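Local coordinates for protein aspartate aminotransferase, cytoplasmic (Schizosaccharomyces pombe 972h-, PDB 6JPK) that catalyses the pyridoxal 5'-phosphate-dependent transfer of an amino group from L-aspartate to 2-oxoglutarate, giving oxaloacetate and L-glutamate, and acts as a homodimer, at residues W48-I59 and L312-M323. The protein carries 1 engineered substitution. Numbering follows the deposited sequence.
Sequences WILPAVKKASKI and LFAEWEQDLKTM
With CG beside its backbone N (chi1 -61°), Asp319 holds its carboxylate against the first turn of helix 51-59, where OD2 accepts the amide N-H of Ala52 at 2.8 Å through its syn lone pair, nearly straight at 164°. The carboxylate lies alongside the Pro51 ring, with Asp319 OD1 3.4 Å from Pro51 CD. This bond from the partner helix meets the N-terminal end of helix 51-59, where Leu50 is the N-cap residue, and the helix dipole probably favours the negative charge. Ala52 is the knob of a knobs-into-holes contact, its CB set among Leu312, Glu315, Trp316 and Asp319. Here the helix that follows the Trp48-Leu50 loop runs roughly antiparallel to the long helix 310-340 of this class I aminotransferase, their segment axes 8.8 Å apart; Trp316 meets Leu50 CD1 at its ring edge, and its NE1 is hydrogen-bonded to Asn256 O. Lys55, fully extended with CG anti to the backbone N (chi1 -179°), lays CD on Leu312 CD2 at 3.6 Å and brings NZ to Glu315 OE1 at 3.0 Å in a salt bridge; Gln311 also binds Glu315 OE2. A methionine in place of Lys55 would probably leave the Glu315 carboxylate without its cationic mate. At the other end, Met323 CG packs 3.5 Å from Trp48 CZ3, and its SD lies at the edge of the six-membered ring in a Met-aromatic contact, while Thr322 CG2 touches Trp48 CH2 at 3.8 Å.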
loop_
_atom_site.group_PDB
_atom_site.type_symbol
_atom_site.label_atom_id
_atom_site.label_comp_id
_atom_site.label_asym_id
_atom_site.label_seq_id
_atom_site.Cartn_x
_atom_site.Cartn_y
_atom_site.Cartn_z
ATOM N N TRP A 48 -17.179 6.024 -14.167
ATOM C CA TRP A 48 -17.023 7.241 -14.951
ATOM C C TRP A 48 -15.625 7.794 -14.723
ATOM O O TRP A 48 -15.337 8.326 -13.649
ATOM C CB TRP A 48 -18.090 8.268 -14.565
ATOM C CG TRP A 48 -18.165 9.457 -15.480
ATOM C CD1 TRP A 48 -18.603 9.474 -16.768
ATOM C CD2 TRP A 48 -17.803 10.811 -15.160
ATOM N NE1 TRP A 48 -18.537 10.749 -17.276
ATOM C CE2 TRP A 48 -18.049 11.587 -16.304
ATOM C CE3 TRP A 48 -17.295 11.436 -14.012
ATOM C CZ2 TRP A 48 -17.804 12.964 -16.343
ATOM C CZ3 TRP A 48 -17.049 12.798 -14.052
ATOM C CH2 TRP A 48 -17.308 13.546 -15.211
ATOM N N ILE A 49 -14.765 7.704 -15.736
ATOM C CA ILE A 49 -13.440 8.310 -15.647
ATOM C C ILE A 49 -13.571 9.806 -15.907
ATOM O O ILE A 49 -14.163 10.230 -16.908
ATOM C CB ILE A 49 -12.465 7.650 -16.636
ATOM C CG1 ILE A 49 -12.369 6.144 -16.374
ATOM C CG2 ILE A 49 -11.069 8.284 -16.504
ATOM C CD1 ILE A 49 -11.707 5.377 -17.520
ATOM N N LEU A 50 -13.053 10.626 -14.988
ATOM C CA LEU A 50 -13.153 12.105 -15.144
ATOM C C LEU A 50 -12.339 12.547 -16.365
ATOM O O LEU A 50 -11.147 12.188 -16.433
ATOM C CB LEU A 50 -12.638 12.775 -13.866
ATOM C CG LEU A 50 -13.160 12.184 -12.558
ATOM C CD1 LEU A 50 -13.308 13.263 -11.496
ATOM C CD2 LEU A 50 -14.484 11.467 -12.777
ATOM N N PRO A 51 -12.953 13.296 -17.292
ATOM C CA PRO A 51 -12.206 13.752 -18.479
ATOM C C PRO A 51 -10.852 14.362 -18.141
ATOM O O PRO A 51 -9.863 14.082 -18.826
ATOM C CB PRO A 51 -13.159 14.775 -19.116
ATOM C CG PRO A 51 -14.542 14.305 -18.688
ATOM C CD PRO A 51 -14.349 13.775 -17.285
ATOM N N ALA A 52 -10.774 15.153 -17.069
ATOM C CA ALA A 52 -9.491 15.744 -16.693
ATOM C C ALA A 52 -8.484 14.679 -16.269
ATOM O O ALA A 52 -7.286 14.826 -16.528
ATOM C CB ALA A 52 -9.689 16.763 -15.574
ATOM N N VAL A 53 -8.948 13.599 -15.641
ATOM C CA VAL A 53 -8.035 12.545 -15.214
ATOM C C VAL A 53 -7.552 11.745 -16.410
ATOM O O VAL A 53 -6.369 11.399 -16.505
ATOM C CB VAL A 53 -8.712 11.643 -14.162
ATOM C CG1 VAL A 53 -7.993 10.297 -14.046
ATOM C CG2 VAL A 53 -8.766 12.358 -12.817
ATOM N N LYS A 54 -8.458 11.412 -17.333
ATOM C CA LYS A 54 -8.045 10.716 -18.546
ATOM C C LYS A 54 -7.053 11.559 -19.333
ATOM O O LYS A 54 -6.026 11.058 -19.806
ATOM C CB LYS A 54 -9.263 10.387 -19.409
ATOM C CG LYS A 54 -8.974 9.436 -20.555
ATOM C CD LYS A 54 -10.239 9.190 -21.377
ATOM C CE LYS A 54 -11.410 8.802 -20.478
ATOM N NZ LYS A 54 -12.749 9.014 -21.119
ATOM N N LYS A 55 -7.357 12.849 -19.484
ATOM C CA LYS A 55 -6.451 13.781 -20.150
ATOM C C LYS A 55 -5.082 13.822 -19.467
ATOM O O LYS A 55 -4.039 13.744 -20.129
ATOM C CB LYS A 55 -7.101 15.165 -20.160
ATOM C CG LYS A 55 -6.314 16.265 -20.848
ATOM C CD LYS A 55 -7.150 17.545 -20.890
ATOM C CE LYS A 55 -6.447 18.644 -21.666
ATOM N NZ LYS A 55 -7.421 19.698 -22.062
ATOM N N ALA A 56 -5.068 13.950 -18.134
ATOM C CA ALA A 56 -3.799 14.007 -17.405
ATOM C C ALA A 56 -2.991 12.721 -17.574
ATOM O O ALA A 56 -1.765 12.767 -17.734
ATOM C CB ALA A 56 -4.052 14.287 -15.917
ATOM N N SER A 57 -3.651 11.561 -17.541
ATOM C CA SER A 57 -2.888 10.328 -17.697
ATOM C C SER A 57 -2.287 10.216 -19.095
ATOM O O SER A 57 -1.157 9.740 -19.239
ATOM C CB SER A 57 -3.748 9.096 -17.346
ATOM O OG SER A 57 -4.833 8.913 -18.224
ATOM N N LYS A 58 -2.990 10.701 -20.126
ATOM C CA LYS A 58 -2.415 10.727 -21.472
ATOM C C LYS A 58 -1.199 11.647 -21.545
ATOM O O LYS A 58 -0.188 11.308 -22.175
ATOM C CB LYS A 58 -3.467 11.178 -22.491
ATOM C CG LYS A 58 -4.628 10.197 -22.686
ATOM C CD LYS A 58 -4.144 8.856 -23.226
ATOM C CE LYS A 58 -5.312 7.994 -23.706
ATOM N NZ LYS A 58 -6.122 8.679 -24.749
ATOM N N ILE A 59 -1.296 12.830 -20.939
ATOM C CA ILE A 59 -0.176 13.767 -20.916
ATOM C C ILE A 59 1.019 13.151 -20.202
ATOM O O ILE A 59 2.161 13.233 -20.678
ATOM C CB ILE A 59 -0.611 15.095 -20.262
ATOM C CG1 ILE A 59 -1.593 15.831 -21.173
ATOM C CG2 ILE A 59 0.618 15.992 -19.956
ATOM C CD1 ILE A 59 -2.339 16.978 -20.484
ATOM N N LEU A 312 -5.707 22.204 -16.392
ATOM C CA LEU A 312 -6.232 20.913 -15.945
ATOM C C LEU A 312 -6.987 21.060 -14.628
ATOM O O LEU A 312 -8.036 20.432 -14.434
ATOM C CB LEU A 312 -5.113 19.886 -15.797
ATOM C CG LEU A 312 -4.473 19.326 -17.065
ATOM C CD1 LEU A 312 -3.352 18.354 -16.707
ATOM C CD2 LEU A 312 -5.537 18.636 -17.914
ATOM N N PHE A 313 -6.477 21.900 -13.721
ATOM C CA PHE A 313 -7.175 22.141 -12.459
ATOM C C PHE A 313 -8.584 22.664 -12.715
ATOM O O PHE A 313 -9.553 22.175 -12.123
ATOM C CB PHE A 313 -6.389 23.122 -11.583
ATOM C CG PHE A 313 -6.895 23.218 -10.157
ATOM C CD1 PHE A 313 -7.997 24.012 -9.831
ATOM C CD2 PHE A 313 -6.243 22.543 -9.132
ATOM C CE1 PHE A 313 -8.455 24.098 -8.502
ATOM C CE2 PHE A 313 -6.693 22.637 -7.810
ATOM C CZ PHE A 313 -7.790 23.418 -7.504
ATOM N N ALA A 314 -8.712 23.657 -13.602
ATOM C CA ALA A 314 -10.027 24.201 -13.929
ATOM C C ALA A 314 -10.929 23.144 -14.564
ATOM O O ALA A 314 -12.137 23.111 -14.302
ATOM C CB ALA A 314 -9.885 25.405 -14.865
ATOM N N GLU A 315 -10.369 22.295 -15.427
ATOM C CA GLU A 315 -11.176 21.242 -16.039
ATOM C C GLU A 315 -11.578 20.194 -15.013
ATOM O O GLU A 315 -12.697 19.671 -15.059
ATOM C CB GLU A 315 -10.413 20.620 -17.208
ATOM C CG GLU A 315 -10.201 21.652 -18.342
ATOM C CD GLU A 315 -9.229 21.208 -19.416
ATOM O OE1 GLU A 315 -8.955 19.996 -19.504
ATOM O OE2 GLU A 315 -8.759 22.082 -20.195
ATOM N N TRP A 316 -10.687 19.885 -14.068
ATOM C CA TRP A 316 -11.055 18.990 -12.976
ATOM C C TRP A 316 -12.221 19.560 -12.175
ATOM O O TRP A 316 -13.148 18.823 -11.810
ATOM C CB TRP A 316 -9.840 18.725 -12.082
ATOM C CG TRP A 316 -10.113 17.884 -10.851
ATOM C CD1 TRP A 316 -10.798 16.693 -10.790
ATOM C CD2 TRP A 316 -9.677 18.162 -9.507
ATOM N NE1 TRP A 316 -10.821 16.226 -9.487
ATOM C CE2 TRP A 316 -10.142 17.107 -8.687
ATOM C CE3 TRP A 316 -8.943 19.205 -8.922
ATOM C CZ2 TRP A 316 -9.891 17.060 -7.309
ATOM C CZ3 TRP A 316 -8.699 19.158 -7.539
ATOM C CH2 TRP A 316 -9.181 18.095 -6.756
ATOM N N GLU A 317 -12.207 20.874 -11.910
ATOM C CA GLU A 317 -13.315 21.487 -11.174
ATOM C C GLU A 317 -14.633 21.347 -11.928
ATOM O O GLU A 317 -15.691 21.167 -11.308
ATOM C CB GLU A 317 -13.025 22.965 -10.888
ATOM C CG GLU A 317 -12.026 23.184 -9.745
ATOM C CD GLU A 317 -11.729 24.660 -9.519
ATOM O OE1 GLU A 317 -11.488 25.382 -10.522
ATOM O OE2 GLU A 317 -11.750 25.094 -8.342
ATOM N N GLN A 318 -14.591 21.435 -13.265
ATOM C CA GLN A 318 -15.776 21.116 -14.062
ATOM C C GLN A 318 -16.230 19.672 -13.847
ATOM O O GLN A 318 -17.434 19.405 -13.762
ATOM C CB GLN A 318 -15.510 21.366 -15.551
ATOM C CG GLN A 318 -15.490 22.829 -15.918
ATOM C CD GLN A 318 -16.700 23.563 -15.367
ATOM O OE1 GLN A 318 -17.847 23.226 -15.683
ATOM N NE2 GLN A 318 -16.451 24.556 -14.512
ATOM N N ASP A 319 -15.293 18.721 -13.797
ATOM C CA ASP A 319 -15.673 17.329 -13.546
ATOM C C ASP A 319 -16.288 17.152 -12.153
ATOM O O ASP A 319 -17.232 16.372 -11.981
ATOM C CB ASP A 319 -14.465 16.400 -13.705
ATOM C CG ASP A 319 -13.854 16.428 -15.123
ATOM O OD1 ASP A 319 -14.475 16.949 -16.078
ATOM O OD2 ASP A 319 -12.728 15.908 -15.278
ATOM N N LEU A 320 -15.746 17.841 -11.142
ATOM C CA LEU A 320 -16.342 17.811 -9.804
ATOM C C LEU A 320 -17.770 18.349 -9.821
ATOM O O LEU A 320 -18.669 17.781 -9.184
ATOM C CB LEU A 320 -15.486 18.631 -8.830
ATOM C CG LEU A 320 -14.058 18.122 -8.639
ATOM C CD1 LEU A 320 -13.218 19.095 -7.819
ATOM C CD2 LEU A 320 -14.090 16.746 -7.981
ATOM N N LYS A 321 -17.992 19.449 -10.539
ATOM C CA LYS A 321 -19.344 19.978 -10.700
ATOM C C LYS A 321 -20.273 18.953 -11.344
ATOM O O LYS A 321 -21.418 18.785 -10.908
ATOM C CB LYS A 321 -19.298 21.263 -11.525
ATOM C CG LYS A 321 -20.655 21.868 -11.820
ATOM C CD LYS A 321 -20.507 23.196 -12.558
ATOM C CE LYS A 321 -21.850 23.869 -12.774
ATOM N NZ LYS A 321 -21.744 24.942 -13.800
ATOM N N THR A 322 -19.796 18.260 -12.382
ATOM C CA THR A 322 -20.599 17.224 -13.028
ATOM C C THR A 322 -21.054 16.168 -12.030
ATOM O O THR A 322 -22.249 15.850 -11.950
ATOM C CB THR A 322 -19.811 16.565 -14.163
ATOM O OG1 THR A 322 -19.567 17.534 -15.190
ATOM C CG2 THR A 322 -20.617 15.402 -14.765
ATOM N N MET A 323 -20.109 15.616 -11.257
ATOM C CA MET A 323 -20.434 14.540 -10.326
ATOM C C MET A 323 -21.319 15.039 -9.192
ATOM O O MET A 323 -22.350 14.428 -8.886
ATOM C CB MET A 323 -19.157 13.907 -9.762
ATOM C CG MET A 323 -18.270 13.203 -10.807
ATOM S SD MET A 323 -16.888 12.336 -10.004
ATOM C CE MET A 323 -15.842 13.717 -9.560
#